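Local coordinates for uncharacterized protein (Staphylococcus saprophyticus subsp. saprophyticus ATCC 15305, PDB 3FOJ) that is of unknown function but has a rhodanese-like fold, and so may belong to the sulfurtransferase-related proteins that carry a reactive cysteine, at residues 20-25 and 59-64. Numbering follows the deposited sequence.
Sequences NIVDVR and YYIICK
Asn-20 O takes Tyr-60 N, and Tyr-60 O takes Val-22 N (2.9 Å), pairing two adjacent parallel strands, 20-23 and 58-62. One step on, Ile-62 N bonds to Val-22 O, and Val-24 N to Ile-62 O (3.0 Å) carries the pattern just past the end of strand 20-23. Ile-21 and Asp-23 turn their other backbone edge to Glu-39 and Ile-41, so strand 20-23 is an inner strand.

Apolar side chains meet on both faces. On the face of Val-22, Ile-61 lies alongside it, pointing the same way; chi2 of -57° folds CD1 of Ile-61 back to 3.7 Å from Val-22 CB. Helix 67-77 covers this face through Ser-69, Val-73 and Leu-76. Just past the strand, Val-24 CG1 lies 3.9 Å from Ile-61 CG2, the two side chains crossing at about a right angle, and Val-24 CG2 meets Cys-63 CB. At the strand start, Asn-20 CB touches the Tyr-59 ring at CD2 (3.5 Å), and the Tyr-59 hydroxyl bonds to Asn-54 N. On the other face, Ile-21 and Ile-62 run side by side, their CG2 methyls 4.1 Å apart.

These are central strands of the parallel sheet of a rhodanese-like domain, and Cys-63 begins the loop from strand 58-62 to helix 67-77, the place of the active-site loop in rhodaneses.

Polar contacts gather where the strands end. Asp-23 OD1 accepts Arg-25 N, an Asx turn, and also Arg-25 NE, in the guanidinium plane; Asp-23 OD2 takes Arg-25 NH2 at 2.8 Å, a side-on salt bridge with each oxygen using its syn lone pair. Gly-33 O also receives Arg-25 NH2. The aliphatic part of Arg-25 lies against residues 59-64, its CG 3.5 Å from Lys-64 N.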
loop_
_atom_site.group_PDB
_atom_site.type_symbol
_atom_site.label_atom_id
_atom_site.label_comp_id
_atom_site.label_asym_id
_atom_site.label_seq_id
_atom_site.Cartn_x
_atom_site.Cartn_y
_atom_site.Cartn_z
ATOM N N ASN A 20 0.224 -7.743 -3.612
ATOM C CA ASN A 20 -0.977 -6.948 -3.384
ATOM C C ASN A 20 -0.575 -5.610 -2.778
ATOM O O ASN A 20 -0.002 -5.570 -1.692
ATOM C CB ASN A 20 -1.907 -7.660 -2.406
ATOM C CG ASN A 20 -2.339 -9.030 -2.889
ATOM O OD1 ASN A 20 -2.541 -9.940 -2.086
ATOM N ND2 ASN A 20 -2.504 -9.178 -4.195
ATOM N N ILE A 21 -0.877 -4.521 -3.478
ATOM C CA ILE A 21 -0.558 -3.185 -2.993
ATOM C C ILE A 21 -1.849 -2.395 -2.807
ATOM O O ILE A 21 -2.730 -2.439 -3.662
ATOM C CB ILE A 21 0.326 -2.410 -3.995
ATOM C CG1 ILE A 21 1.666 -3.124 -4.170
ATOM C CG2 ILE A 21 0.531 -0.976 -3.513
ATOM C CD1 ILE A 21 2.530 -2.528 -5.262
ATOM N N VAL A 22 -1.953 -1.691 -1.681
ATOM C CA VAL A 22 -3.113 -0.855 -1.387
ATOM C C VAL A 22 -2.615 0.569 -1.130
ATOM O O VAL A 22 -1.846 0.816 -0.193
ATOM C CB VAL A 22 -3.897 -1.353 -0.143
ATOM C CG1 VAL A 22 -5.066 -0.419 0.143
ATOM C CG2 VAL A 22 -4.401 -2.773 -0.376
ATOM N N ASP A 23 -3.049 1.481 -1.995
ATOM C CA ASP A 23 -2.704 2.904 -1.956
ATOM C C ASP A 23 -3.805 3.589 -1.142
ATOM O O ASP A 23 -4.950 3.643 -1.581
ATOM C CB ASP A 23 -2.700 3.438 -3.394
ATOM C CG ASP A 23 -2.211 4.870 -3.502
ATOM O OD1 ASP A 23 -2.400 5.665 -2.558
ATOM O OD2 ASP A 23 -1.649 5.210 -4.567
ATOM N N VAL A 24 -3.460 4.122 0.030
ATOM C CA VAL A 24 -4.458 4.752 0.890
ATOM C C VAL A 24 -4.519 6.283 0.862
ATOM O O VAL A 24 -5.095 6.909 1.757
ATOM C CB VAL A 24 -4.289 4.253 2.353
ATOM C CG1 VAL A 24 -4.438 2.731 2.393
ATOM C CG2 VAL A 24 -2.918 4.649 2.899
ATOM N N ARG A 25 -3.933 6.885 -0.167
ATOM C CA ARG A 25 -3.955 8.341 -0.302
ATOM C C ARG A 25 -5.351 8.772 -0.749
ATOM O O ARG A 25 -6.211 7.931 -1.006
ATOM C CB ARG A 25 -2.927 8.794 -1.339
ATOM C CG ARG A 25 -1.473 8.507 -0.966
ATOM C CD ARG A 25 -0.541 8.902 -2.104
ATOM N NE ARG A 25 -0.811 8.108 -3.297
ATOM C CZ ARG A 25 -0.402 8.413 -4.524
ATOM N NH1 ARG A 25 0.310 9.513 -4.741
ATOM N NH2 ARG A 25 -0.715 7.614 -5.537
ATOM N N TYR A 59 -0.874 -7.856 2.316
ATOM C CA TYR A 59 -1.028 -6.595 1.605
ATOM C C TYR A 59 0.016 -5.555 1.991
ATOM O O TYR A 59 0.285 -5.338 3.174
ATOM C CB TYR A 59 -2.430 -6.033 1.858
ATOM C CG TYR A 59 -3.530 -6.947 1.378
ATOM C CD1 TYR A 59 -3.922 -8.065 2.122
ATOM C CD2 TYR A 59 -4.141 -6.730 0.145
ATOM C CE1 TYR A 59 -4.897 -8.941 1.640
ATOM C CE2 TYR A 59 -5.104 -7.592 -0.343
ATOM C CZ TYR A 59 -5.479 -8.695 0.404
ATOM O OH TYR A 59 -6.428 -9.550 -0.107
ATOM N N TYR A 60 0.595 -4.919 0.976
ATOM C CA TYR A 60 1.598 -3.884 1.180
ATOM C C TYR A 60 0.867 -2.553 1.099
ATOM O O TYR A 60 0.222 -2.251 0.101
ATOM C CB TYR A 60 2.694 -3.999 0.116
ATOM C CG TYR A 60 3.505 -5.271 0.254
ATOM C CD1 TYR A 60 3.043 -6.483 -0.262
ATOM C CD2 TYR A 60 4.714 -5.273 0.949
ATOM C CE1 TYR A 60 3.771 -7.672 -0.082
ATOM C CE2 TYR A 60 5.441 -6.448 1.133
ATOM C CZ TYR A 60 4.969 -7.638 0.618
ATOM O OH TYR A 60 5.699 -8.791 0.807
ATOM N N ILE A 61 0.973 -1.763 2.162
ATOM C CA ILE A 61 0.262 -0.494 2.257
ATOM C C ILE A 61 1.155 0.710 2.011
ATOM O O ILE A 61 2.218 0.833 2.614
ATOM C CB ILE A 61 -0.376 -0.363 3.655
ATOM C CG1 ILE A 61 -1.083 -1.679 4.032
ATOM C CG2 ILE A 61 -1.313 0.830 3.697
ATOM C CD1 ILE A 61 -2.161 -2.147 3.055
ATOM N N ILE A 62 0.710 1.613 1.140
ATOM C CA ILE A 62 1.498 2.802 0.828
ATOM C C ILE A 62 0.654 4.080 0.848
ATOM O O ILE A 62 -0.516 4.071 0.472
ATOM C CB ILE A 62 2.201 2.641 -0.552
ATOM C CG1 ILE A 62 3.257 3.725 -0.729
ATOM C CG2 ILE A 62 1.177 2.686 -1.683
ATOM C CD1 ILE A 62 4.126 3.513 -1.956
ATOM N N CYS A 63 1.257 5.170 1.314
ATOM C CA CYS A 63 0.587 6.460 1.379
ATOM C C CYS A 63 1.572 7.497 0.853
ATOM O O CYS A 63 2.545 7.146 0.194
ATOM C CB CYS A 63 0.184 6.789 2.819
ATOM S SG CYS A 63 1.557 6.987 3.972
ATOM N N LYS A 64 1.324 8.771 1.131
ATOM C CA LYS A 64 2.224 9.817 0.663
ATOM C C LYS A 64 3.599 9.790 1.335
ATOM O O LYS A 64 4.624 9.790 0.650
ATOM C CB LYS A 64 1.592 11.199 0.878
ATOM C CG LYS A 64 2.547 12.365 0.618
ATOM C CD LYS A 64 1.975 13.669 1.159
ATOM C CE LYS A 64 3.018 14.781 1.157
ATOM N NZ LYS A 64 2.531 15.989 1.886
#